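Local atomic coordinates of ABC transporter, periplasmic substrate-binding protein (Vibrio cholerae O1 biovar eltor, PDB entry 1TWY), a protein that probably serves as the periplasmic phosphate receptor of an ABC-type transporter, capturing its substrate outside the inner membrane and delivering it to the membrane components. Residues Ile30-Ser35 and Ala77-Thr82; Ser83-Glu88 and Pro238-His243; Gln92-Thr97 and Tyr244-Asp249. One frame throughout, in Å; residues are numbered along the deposited sequence.

Contact 1: residues Ile30-Ser35 and Ala77-Thr82. With PO4 (phosphate ion), chain I.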
loop_
_atom_site.group_PDB
_atom_site.type_symbol
_atom_site.label_atom_id
_atom_site.label_comp_id
_atom_site.label_asym_id
_atom_site.label_seq_id
_atom_site.Cartn_x
_atom_site.Cartn_y
_atom_site.Cartn_z
ATOM N N ILE A 30 -9.676 3.505 -23.230
ATOM C CA ILE A 30 -9.218 2.373 -22.442
ATOM C C ILE A 30 -9.669 2.768 -21.046
ATOM O O ILE A 30 -9.485 3.870 -20.650
ATOM C CB ILE A 30 -7.660 2.226 -22.455
ATOM C CG1 ILE A 30 -7.177 1.714 -23.807
ATOM C CG2 ILE A 30 -7.184 1.234 -21.475
ATOM C CD1 ILE A 30 -5.671 1.898 -24.029
ATOM N N THR A 31 -10.206 1.835 -20.308
ATOM C CA THR A 31 -10.694 2.141 -18.941
ATOM C C THR A 31 -9.859 1.266 -18.040
ATOM O O THR A 31 -9.843 0.041 -18.209
ATOM C CB THR A 31 -12.118 1.737 -18.825
ATOM O OG1 THR A 31 -12.897 2.432 -19.803
ATOM C CG2 THR A 31 -12.721 2.091 -17.429
ATOM N N ILE A 32 -9.126 1.862 -17.093
ATOM C CA ILE A 32 -8.399 1.080 -16.138
ATOM C C ILE A 32 -9.006 1.424 -14.765
ATOM O O ILE A 32 -9.002 2.586 -14.373
ATOM C CB ILE A 32 -6.833 1.360 -16.251
ATOM C CG1 ILE A 32 -6.068 0.603 -15.194
ATOM C CG2 ILE A 32 -6.492 2.825 -16.168
ATOM C CD1 ILE A 32 -4.525 0.442 -15.500
ATOM N N SER A 33 -9.427 0.411 -14.034
ATOM C CA SER A 33 -10.225 0.586 -12.822
ATOM C C SER A 33 -9.636 -0.130 -11.691
ATOM O O SER A 33 -9.171 -1.256 -11.826
ATOM C CB SER A 33 -11.629 0.041 -13.120
ATOM O OG SER A 33 -12.058 0.683 -14.331
ATOM N N GLY A 34 -9.800 0.457 -10.495
ATOM C CA GLY A 34 -9.542 -0.248 -9.258
ATOM C C GLY A 34 -8.903 0.629 -8.194
ATOM O O GLY A 34 -9.322 1.750 -7.952
ATOM N N SER A 35 -7.882 0.080 -7.633
ATOM C CA SER A 35 -7.123 0.666 -6.573
ATOM C C SER A 35 -6.849 2.133 -6.651
ATOM O O SER A 35 -6.298 2.636 -7.615
ATOM C CB SER A 35 -5.814 -0.107 -6.364
ATOM O OG SER A 35 -4.917 0.566 -5.502
ATOM N N ALA A 77 -14.359 -2.695 -17.506
ATOM C CA ALA A 77 -12.996 -2.169 -17.543
ATOM C C ALA A 77 -12.129 -3.015 -18.491
ATOM O O ALA A 77 -12.370 -4.195 -18.602
ATOM C CB ALA A 77 -12.359 -2.222 -16.118
ATOM N N ASP A 78 -11.122 -2.415 -19.146
ATOM C CA ASP A 78 -10.150 -3.103 -19.939
ATOM C C ASP A 78 -8.998 -3.647 -19.103
ATOM O O ASP A 78 -8.398 -4.667 -19.445
ATOM C CB ASP A 78 -9.607 -2.199 -20.976
ATOM C CG ASP A 78 -10.661 -1.698 -21.911
ATOM O OD1 ASP A 78 -11.234 -2.539 -22.665
ATOM O OD2 ASP A 78 -10.971 -0.509 -21.952
ATOM N N ILE A 79 -8.686 -2.916 -18.013
ATOM C CA ILE A 79 -7.599 -3.222 -17.132
ATOM C C ILE A 79 -8.029 -3.062 -15.713
ATOM O O ILE A 79 -8.698 -2.112 -15.476
ATOM C CB ILE A 79 -6.299 -2.353 -17.452
ATOM C CG1 ILE A 79 -5.965 -2.482 -18.957
ATOM C CG2 ILE A 79 -5.154 -2.858 -16.593
ATOM C CD1 ILE A 79 -4.884 -1.550 -19.466
ATOM N N ALA A 80 -7.640 -3.894 -14.767
ATOM C CA ALA A 80 -7.877 -3.535 -13.385
ATOM C C ALA A 80 -6.504 -3.255 -12.726
ATOM O O ALA A 80 -5.448 -3.741 -13.120
ATOM C CB ALA A 80 -8.632 -4.566 -12.654
HETATM N N MSE A 81 -6.548 -2.521 -11.604
HETATM C CA MSE A 81 -5.372 -2.300 -10.853
HETATM C C MSE A 81 -5.729 -2.625 -9.362
HETATM O O MSE A 81 -6.834 -2.306 -8.912
HETATM C CB MSE A 81 -4.826 -0.866 -11.060
HETATM C CG MSE A 81 -5.711 0.155 -10.710
HETATM SE SE MSE A 81 -5.067 1.929 -11.547
HETATM C CE MSE A 81 -6.888 2.490 -11.259
ATOM N N THR A 82 -4.843 -3.305 -8.674
ATOM C CA THR A 82 -5.049 -3.642 -7.269
ATOM C C THR A 82 -3.821 -3.269 -6.492
ATOM O O THR A 82 -2.755 -3.183 -6.994
ATOM C CB THR A 82 -5.352 -5.137 -6.992
ATOM O OG1 THR A 82 -4.187 -5.969 -7.211
ATOM C CG2 THR A 82 -6.492 -5.660 -7.851
HETATM P P PO4 I . -7.245 0.490 -2.635
HETATM O O1 PO4 I . -5.778 0.709 -3.041
HETATM O O2 PO4 I . -7.318 0.569 -1.007
HETATM O O3 PO4 I . -8.206 1.584 -3.233
HETATM O O4 PO4 I . -7.814 -0.879 -2.938
#

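Contact 2: residues Ser83-Glu88 and Pro238-His243. With PO4 (phosphate ion), chain I.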
loop_
_atom_site.group_PDB
_atom_site.type_symbol
_atom_site.label_atom_id
_atom_site.label_comp_id
_atom_site.label_asym_id
_atom_site.label_seq_id
_atom_site.Cartn_x
_atom_site.Cartn_y
_atom_site.Cartn_z
ATOM N N SER A 83 -3.998 -3.058 -5.181
ATOM C CA SER A 83 -2.922 -2.923 -4.245
ATOM C C SER A 83 -2.733 -4.084 -3.274
ATOM O O SER A 83 -2.212 -3.939 -2.135
ATOM C CB SER A 83 -3.124 -1.596 -3.545
ATOM O OG SER A 83 -4.423 -1.641 -2.893
ATOM N N ARG A 84 -3.161 -5.255 -3.683
ATOM C CA ARG A 84 -3.097 -6.501 -2.929
ATOM C C ARG A 84 -3.124 -7.637 -3.875
ATOM O O ARG A 84 -3.539 -7.481 -5.030
ATOM C CB ARG A 84 -4.266 -6.671 -1.989
ATOM C CG ARG A 84 -5.586 -6.645 -2.704
ATOM C CD ARG A 84 -6.735 -6.951 -1.768
ATOM N NE ARG A 84 -8.065 -6.877 -2.376
ATOM C CZ ARG A 84 -8.624 -7.859 -3.082
ATOM N NH1 ARG A 84 -7.933 -8.925 -3.395
ATOM N NH2 ARG A 84 -9.867 -7.720 -3.572
ATOM N N TYR A 85 -2.591 -8.779 -3.461
ATOM C CA TYR A 85 -2.731 -9.988 -4.248
ATOM C C TYR A 85 -4.213 -10.419 -4.260
ATOM O O TYR A 85 -5.025 -10.036 -3.406
ATOM C CB TYR A 85 -1.813 -11.090 -3.697
ATOM C CG TYR A 85 -0.350 -10.755 -3.823
ATOM C CD1 TYR A 85 0.274 -10.820 -5.034
ATOM C CD2 TYR A 85 0.479 -10.455 -2.681
ATOM C CE1 TYR A 85 1.572 -10.540 -5.149
ATOM C CE2 TYR A 85 1.809 -10.163 -2.874
ATOM C CZ TYR A 85 2.321 -10.173 -4.131
ATOM O OH TYR A 85 3.670 -9.891 -4.410
ATOM N N LEU A 86 -4.537 -11.186 -5.280
ATOM C CA LEU A 86 -5.888 -11.691 -5.505
ATOM C C LEU A 86 -6.040 -12.919 -4.584
ATOM O O LEU A 86 -5.061 -13.618 -4.242
ATOM C CB LEU A 86 -6.030 -12.115 -6.959
ATOM C CG LEU A 86 -6.812 -11.187 -7.889
ATOM C CD1 LEU A 86 -6.202 -9.900 -7.889
ATOM C CD2 LEU A 86 -6.857 -11.820 -9.311
ATOM N N THR A 87 -7.263 -13.144 -4.171
ATOM C CA THR A 87 -7.604 -14.388 -3.434
ATOM C C THR A 87 -7.755 -15.574 -4.404
ATOM O O THR A 87 -7.781 -15.455 -5.665
ATOM C CB THR A 87 -8.906 -14.170 -2.591
ATOM O OG1 THR A 87 -10.019 -13.851 -3.436
ATOM C CG2 THR A 87 -8.744 -12.921 -1.683
ATOM N N GLU A 88 -7.845 -16.741 -3.787
ATOM C CA GLU A 88 -8.211 -17.964 -4.460
ATOM C C GLU A 88 -9.426 -17.753 -5.326
ATOM O O GLU A 88 -9.393 -18.049 -6.515
ATOM C CB GLU A 88 -8.510 -19.042 -3.398
ATOM C CG GLU A 88 -7.262 -19.701 -2.809
ATOM C CD GLU A 88 -6.567 -20.616 -3.811
ATOM O OE1 GLU A 88 -7.107 -20.783 -4.945
ATOM O OE2 GLU A 88 -5.493 -21.172 -3.458
ATOM N N PRO A 238 1.913 -5.103 -3.162
ATOM C CA PRO A 238 2.060 -5.039 -4.595
ATOM C C PRO A 238 1.115 -4.069 -5.270
ATOM O O PRO A 238 -0.052 -3.974 -4.782
ATOM C CB PRO A 238 1.699 -6.510 -5.050
ATOM C CG PRO A 238 0.738 -6.933 -4.049
ATOM C CD PRO A 238 1.217 -6.314 -2.739
ATOM N N PHE A 239 1.523 -3.391 -6.348
ATOM C CA PHE A 239 0.595 -2.741 -7.244
ATOM C C PHE A 239 0.496 -3.689 -8.442
ATOM O O PHE A 239 1.460 -3.823 -9.160
ATOM C CB PHE A 239 1.129 -1.429 -7.714
ATOM C CG PHE A 239 1.060 -0.286 -6.664
ATOM C CD1 PHE A 239 0.592 -0.528 -5.397
ATOM C CD2 PHE A 239 1.382 0.991 -7.020
ATOM C CE1 PHE A 239 0.458 0.525 -4.476
ATOM C CE2 PHE A 239 1.265 2.042 -6.128
ATOM C CZ PHE A 239 0.815 1.794 -4.853
ATOM N N LEU A 240 -0.609 -4.415 -8.590
ATOM C CA LEU A 240 -0.840 -5.335 -9.693
ATOM C C LEU A 240 -1.690 -4.755 -10.736
ATOM O O LEU A 240 -2.649 -3.946 -10.555
ATOM C CB LEU A 240 -1.530 -6.586 -9.164
ATOM C CG LEU A 240 -0.865 -7.371 -8.054
ATOM C CD1 LEU A 240 -1.697 -8.600 -7.811
ATOM C CD2 LEU A 240 0.649 -7.745 -8.432
ATOM N N ILE A 241 -1.420 -5.172 -11.959
ATOM C CA ILE A 241 -2.154 -4.840 -13.150
ATOM C C ILE A 241 -2.717 -6.185 -13.720
ATOM O O ILE A 241 -1.957 -7.133 -13.906
ATOM C CB ILE A 241 -1.264 -4.226 -14.196
ATOM C CG1 ILE A 241 -0.497 -2.967 -13.638
ATOM C CG2 ILE A 241 -2.060 -3.823 -15.401
ATOM C CD1 ILE A 241 -1.392 -1.873 -13.265
ATOM N N LEU A 242 -4.028 -6.177 -13.915
ATOM C CA LEU A 242 -4.811 -7.355 -14.351
ATOM C C LEU A 242 -5.431 -7.035 -15.702
ATOM O O LEU A 242 -5.990 -5.986 -15.942
ATOM C CB LEU A 242 -5.926 -7.671 -13.370
ATOM C CG LEU A 242 -5.644 -8.216 -11.985
ATOM C CD1 LEU A 242 -4.811 -7.378 -11.205
ATOM C CD2 LEU A 242 -6.975 -8.287 -11.224
ATOM N N HIS A 243 -5.421 -8.032 -16.606
ATOM C CA HIS A 243 -6.021 -7.845 -17.946
ATOM C C HIS A 243 -6.114 -9.215 -18.603
ATOM O O HIS A 243 -5.557 -10.148 -18.094
ATOM C CB HIS A 243 -5.240 -6.887 -18.825
ATOM C CG HIS A 243 -3.935 -7.426 -19.285
ATOM N ND1 HIS A 243 -2.947 -7.835 -18.413
ATOM C CD2 HIS A 243 -3.471 -7.672 -20.536
ATOM C CE1 HIS A 243 -1.914 -8.283 -19.108
ATOM N NE2 HIS A 243 -2.207 -8.193 -20.393
HETATM P P PO4 I . -7.245 0.490 -2.635
HETATM O O1 PO4 I . -5.778 0.709 -3.041
HETATM O O2 PO4 I . -7.318 0.569 -1.007
HETATM O O3 PO4 I . -8.206 1.584 -3.233
HETATM O O4 PO4 I . -7.814 -0.879 -2.938
#

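Contact 3: residues Gln92-Thr97 and Tyr244-Asp249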
loop_
_atom_site.group_PDB
_atom_site.type_symbol
_atom_site.label_atom_id
_atom_site.label_comp_id
_atom_site.label_asym_id
_atom_site.label_seq_id
_atom_site.Cartn_x
_atom_site.Cartn_y
_atom_site.Cartn_z
ATOM N N GLN A 92 -8.667 -16.273 -11.804
ATOM C CA GLN A 92 -9.359 -16.851 -12.984
ATOM C C GLN A 92 -8.310 -17.311 -13.954
ATOM O O GLN A 92 -7.254 -16.717 -14.114
ATOM C CB GLN A 92 -10.219 -15.835 -13.728
ATOM C CG GLN A 92 -11.486 -15.429 -13.141
ATOM C CD GLN A 92 -12.237 -14.530 -14.155
ATOM O OE1 GLN A 92 -11.619 -13.783 -14.970
ATOM N NE2 GLN A 92 -13.561 -14.595 -14.102
ATOM N N ASN A 93 -8.573 -18.430 -14.607
ATOM C CA ASN A 93 -7.492 -19.063 -15.346
ATOM C C ASN A 93 -6.929 -18.181 -16.499
ATOM O O ASN A 93 -5.726 -18.222 -16.794
ATOM C CB ASN A 93 -7.946 -20.455 -15.857
ATOM C CG ASN A 93 -7.811 -21.584 -14.780
ATOM O OD1 ASN A 93 -8.363 -22.702 -14.946
ATOM N ND2 ASN A 93 -7.054 -21.307 -13.703
ATOM N N THR A 94 -7.789 -17.376 -17.125
ATOM C CA THR A 94 -7.397 -16.529 -18.276
ATOM C C THR A 94 -7.062 -15.049 -17.904
ATOM O O THR A 94 -6.826 -14.251 -18.788
ATOM C CB THR A 94 -8.470 -16.465 -19.319
ATOM O OG1 THR A 94 -9.699 -15.929 -18.795
ATOM C CG2 THR A 94 -8.783 -17.909 -19.908
ATOM N N LEU A 95 -7.212 -14.752 -16.634
ATOM C CA LEU A 95 -6.804 -13.476 -16.082
ATOM C C LEU A 95 -5.325 -13.491 -16.017
ATOM O O LEU A 95 -4.761 -14.427 -15.496
ATOM C CB LEU A 95 -7.371 -13.367 -14.681
ATOM C CG LEU A 95 -7.404 -11.963 -14.096
ATOM C CD1 LEU A 95 -7.800 -10.942 -15.113
ATOM C CD2 LEU A 95 -8.387 -11.980 -12.926
ATOM N N HIS A 96 -4.687 -12.492 -16.564
ATOM C CA HIS A 96 -3.278 -12.311 -16.365
ATOM C C HIS A 96 -2.973 -11.119 -15.432
ATOM O O HIS A 96 -3.682 -10.097 -15.446
ATOM C CB HIS A 96 -2.594 -12.126 -17.652
ATOM C CG HIS A 96 -2.590 -13.398 -18.450
ATOM N ND1 HIS A 96 -3.323 -13.559 -19.613
ATOM C CD2 HIS A 96 -2.079 -14.619 -18.154
ATOM C CE1 HIS A 96 -3.167 -14.795 -20.056
ATOM N NE2 HIS A 96 -2.428 -15.461 -19.183
ATOM N N THR A 97 -1.886 -11.303 -14.692
ATOM C CA THR A 97 -1.455 -10.374 -13.663
ATOM C C THR A 97 -0.015 -10.085 -13.841
ATOM O O THR A 97 0.786 -10.999 -14.124
ATOM C CB THR A 97 -1.636 -11.056 -12.314
ATOM O OG1 THR A 97 -3.030 -11.320 -12.085
ATOM C CG2 THR A 97 -1.265 -10.161 -11.196
ATOM N N TYR A 244 -6.908 -9.326 -19.654
ATOM C CA TYR A 244 -7.064 -10.638 -20.361
ATOM C C TYR A 244 -6.099 -10.705 -21.529
ATOM O O TYR A 244 -6.428 -10.306 -22.599
ATOM C CB TYR A 244 -8.478 -10.772 -20.842
ATOM C CG TYR A 244 -9.415 -10.894 -19.730
ATOM C CD1 TYR A 244 -9.427 -12.024 -18.927
ATOM C CD2 TYR A 244 -10.246 -9.835 -19.369
ATOM C CE1 TYR A 244 -10.264 -12.165 -17.851
ATOM C CE2 TYR A 244 -11.130 -9.980 -18.335
ATOM C CZ TYR A 244 -11.136 -11.122 -17.555
ATOM O OH TYR A 244 -11.922 -11.451 -16.466
ATOM N N SER A 245 -4.879 -11.161 -21.284
ATOM C CA SER A 245 -3.771 -10.960 -22.263
ATOM C C SER A 245 -4.169 -11.428 -23.674
ATOM O O SER A 245 -3.855 -10.772 -24.698
ATOM C CB SER A 245 -2.483 -11.647 -21.808
ATOM O OG SER A 245 -2.487 -13.042 -22.113
ATOM N N ASP A 246 -4.902 -12.539 -23.687
ATOM C CA ASP A 246 -5.343 -13.172 -24.917
ATOM C C ASP A 246 -6.487 -12.349 -25.548
ATOM O O ASP A 246 -6.298 -11.738 -26.633
ATOM C CB ASP A 246 -5.669 -14.679 -24.655
ATOM C CG ASP A 246 -7.132 -14.938 -24.242
ATOM O OD1 ASP A 246 -8.049 -14.430 -24.955
ATOM O OD2 ASP A 246 -7.458 -15.662 -23.249
ATOM N N ASN A 247 -7.616 -12.257 -24.839
ATOM C CA ASN A 247 -8.839 -11.712 -25.405
ATOM C C ASN A 247 -8.858 -10.170 -25.371
ATOM O O ASN A 247 -9.907 -9.578 -25.510
ATOM C CB ASN A 247 -10.117 -12.335 -24.755
ATOM C CG ASN A 247 -11.355 -12.313 -25.700
ATOM O OD1 ASN A 247 -11.294 -12.766 -26.859
ATOM N ND2 ASN A 247 -12.472 -11.782 -25.200
ATOM N N ALA A 248 -7.696 -9.522 -25.261
ATOM C CA ALA A 248 -7.659 -8.042 -25.253
ATOM C C ALA A 248 -7.431 -7.414 -26.652
ATOM O O ALA A 248 -6.705 -7.952 -27.508
ATOM C CB ALA A 248 -6.633 -7.512 -24.207
ATOM N N ASP A 249 -8.072 -6.268 -26.859
ATOM C CA ASP A 249 -7.903 -5.499 -28.095
ATOM C C ASP A 249 -6.518 -4.854 -28.156
ATOM O O ASP A 249 -5.765 -4.820 -27.137
ATOM C CB ASP A 249 -9.058 -4.475 -28.296
ATOM C CG ASP A 249 -9.138 -3.408 -27.224
ATOM O OD1 ASP A 249 -8.119 -3.088 -26.578
ATOM O OD2 ASP A 249 -10.198 -2.804 -26.946
#

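Contact 1: residues Ile30-Ser35 and Ala77-Thr82
Thr-31 and Asp-78 are joined by two hydrogen bonds at the start of a parallel strand pairing, and Ile-79 N adds a third to the same carbonyl. The carbonyl O of Thr-31 accepts from two successive amides, Asp-78 N at 2.9 Å and Ile-79 N at 3.2 Å, both lying in its carbonyl plane. The Thr-31 amide is claimed by the Asp-78 side chain: OD2 accepts the N-H of Thr-31, 3.0 Å from N, through its anti lone pair. The two side chains cross at about a right angle. Beyond this start the bonds alternate regularly, from Ser-33 N to Ile-79 O, from Met-81 N to Ser-33 O and from Ser-35 N to Met-81 O, the last two with the donor well above the carbonyl plane. Gly-34 adopts backbone angles (142°/-132°) at which a CB would press on the preceding carbonyl oxygen and would also run into Met-81 O. On one face of the sheet, Ile-32 CD1 packs on Ile-79 CG2 at 3.5 Å, while Ile-30 CG2 approaches Ile-79 CD1 more loosely. The extended end of selenomethionine Met-81 returns over the neighbouring strand, its SE 4.0 Å from Ile-32 CG1. Helices 36-52 and 250-260 also pack against these side chains. On the other face, Ser-33 OG lies against Ala-77 CB. At the C-terminal end of strand 29-34, Ser-35 OG, anti to its backbone N (chi1 169°), donates to phosphate O1 at 2.6 Å and also caps Val-38 N of helix 36-52. Ser-37, Ser-65, Ser-83 and Thr-36 supply further hydroxyls to the ion, which probably comes from the crystallisation liquor. This strand-turn-helix arrangement, with an anion at the helix N-terminus, is consistent with the ligand site of a periplasmic phosphate-binding protein.

Contact 2: residues Ser83-Glu88 and Pro238-His243
Tyr-85 lays one face of its ring on Pro-238: CG of the proline sits 3.6 Å from the ring centroid, 10° off the normal, in a CH-pi contact over the centre. The ring atoms nearest Pro-238 CG are CE2 and CZ, while Pro-238 CB leans toward CZ and the hydroxyl end. Beside it, Leu-240 CD1 reaches Arg-84 O at 3.5 Å and also packs against Tyr-85 CA and CD1. Farther along, Leu-86 and Leu-242 meet tip to tip, CD1 to CD2, 3.8 Å apart. The backbones come close at Ser-83, whose CA makes a CH...O contact of 3.1 Å with Pro-238 O. The Ser-83 side chain turns elsewhere: its OG donates to phosphate O1 at 2.7 Å.

Arg-84 ties the loop to its surroundings: NH1 bonds Tyr-85 O at 3.1 Å, with that oxygen close to the guanidinium plane, and forms a salt bridge with Glu-90; NH2 bonds Thr-66 OG1. Ile-69 of helix 65-73 packs on Arg-84, Leu-86 and Leu-242, and Ser-65 OG accepts from Ser-83 N. The arrangement is a loop leaving strand 79-82 across the antiparallel strand 236-243, Ser-83 at its start adding one hydroxyl to what is probably the phosphate site of a periplasmic binding protein fold.

Contact 3: residues Gln92-Thr97 and Tyr244-Asp249
Tyr-244 crosses toward the Gln-92 to Leu-95 turn, its CB pointing away from residues 92-97 and its ring swinging back to them. CG stands anti to the carbonyl carbon (chi1 -67°), beside the backbone N. From there CD1 meets Thr-94: the carbonyl O lies at the ring edge, 3.4 Å from CD1, and Thr-94 OG1 comes within 3.9 Å of the same carbon. The next atom, CE1, has Leu-95 CD1 above it at 3.9 Å. This methyl stands over the ring face, 4.3 Å from the centroid and 26° off the normal, a CH-pi contact; its leucine is buried and also packs on Leu-72 of helix 65-73. At the tip, OH donates to Gln-92 OE1 at 2.8 Å, with the amide and ring planes 47° apart. The Gln-92 chain is extended beyond CG, and OE1 lies in the plane of the tyrosine ring at its edge.

The segment it meets is a type I beta turn, closed by a bond from Leu-95 N to Gln-92 O, and it leads into strand 96-109. That strand runs antiparallel to strand 236-243, which ends just before Tyr-244, within the mixed sheet of a periplasmic binding protein fold. Next along the chain, His-96 approaches Ser-245: the backbone N of Ser-245 makes a weak hydrogen bond of 3.3 Å to His-96 ND1, entering at the ring edge and in its plane. Farther out, Asp-246 OD2 comes within 4.1 Å of Thr-94 CB.

Contacts 1, 2 and 3 follow one another across the same mixed sheet. Strand 79-82 of contact 1 pairs antiparallel with strand 236-243 of contact 2, Ala-80 N lying 2.9 Å from Leu-242 O and Thr-82 O 2.9 Å from Leu-240 N. Strand 236-243 in turn adjoins strand 96-109 of contact 3, with His-243 O 2.9 Å from His-96 N. The centres of contacts 1 and 2 are about 11 Å apart, and that of contact 3 lies about 13 Å from each. Contacts 1 and 2 converge on one phosphate ion, through Ser-35 and Ser-83; contact 3 lies at the surface, beyond the far end of strand 236-243 from that site.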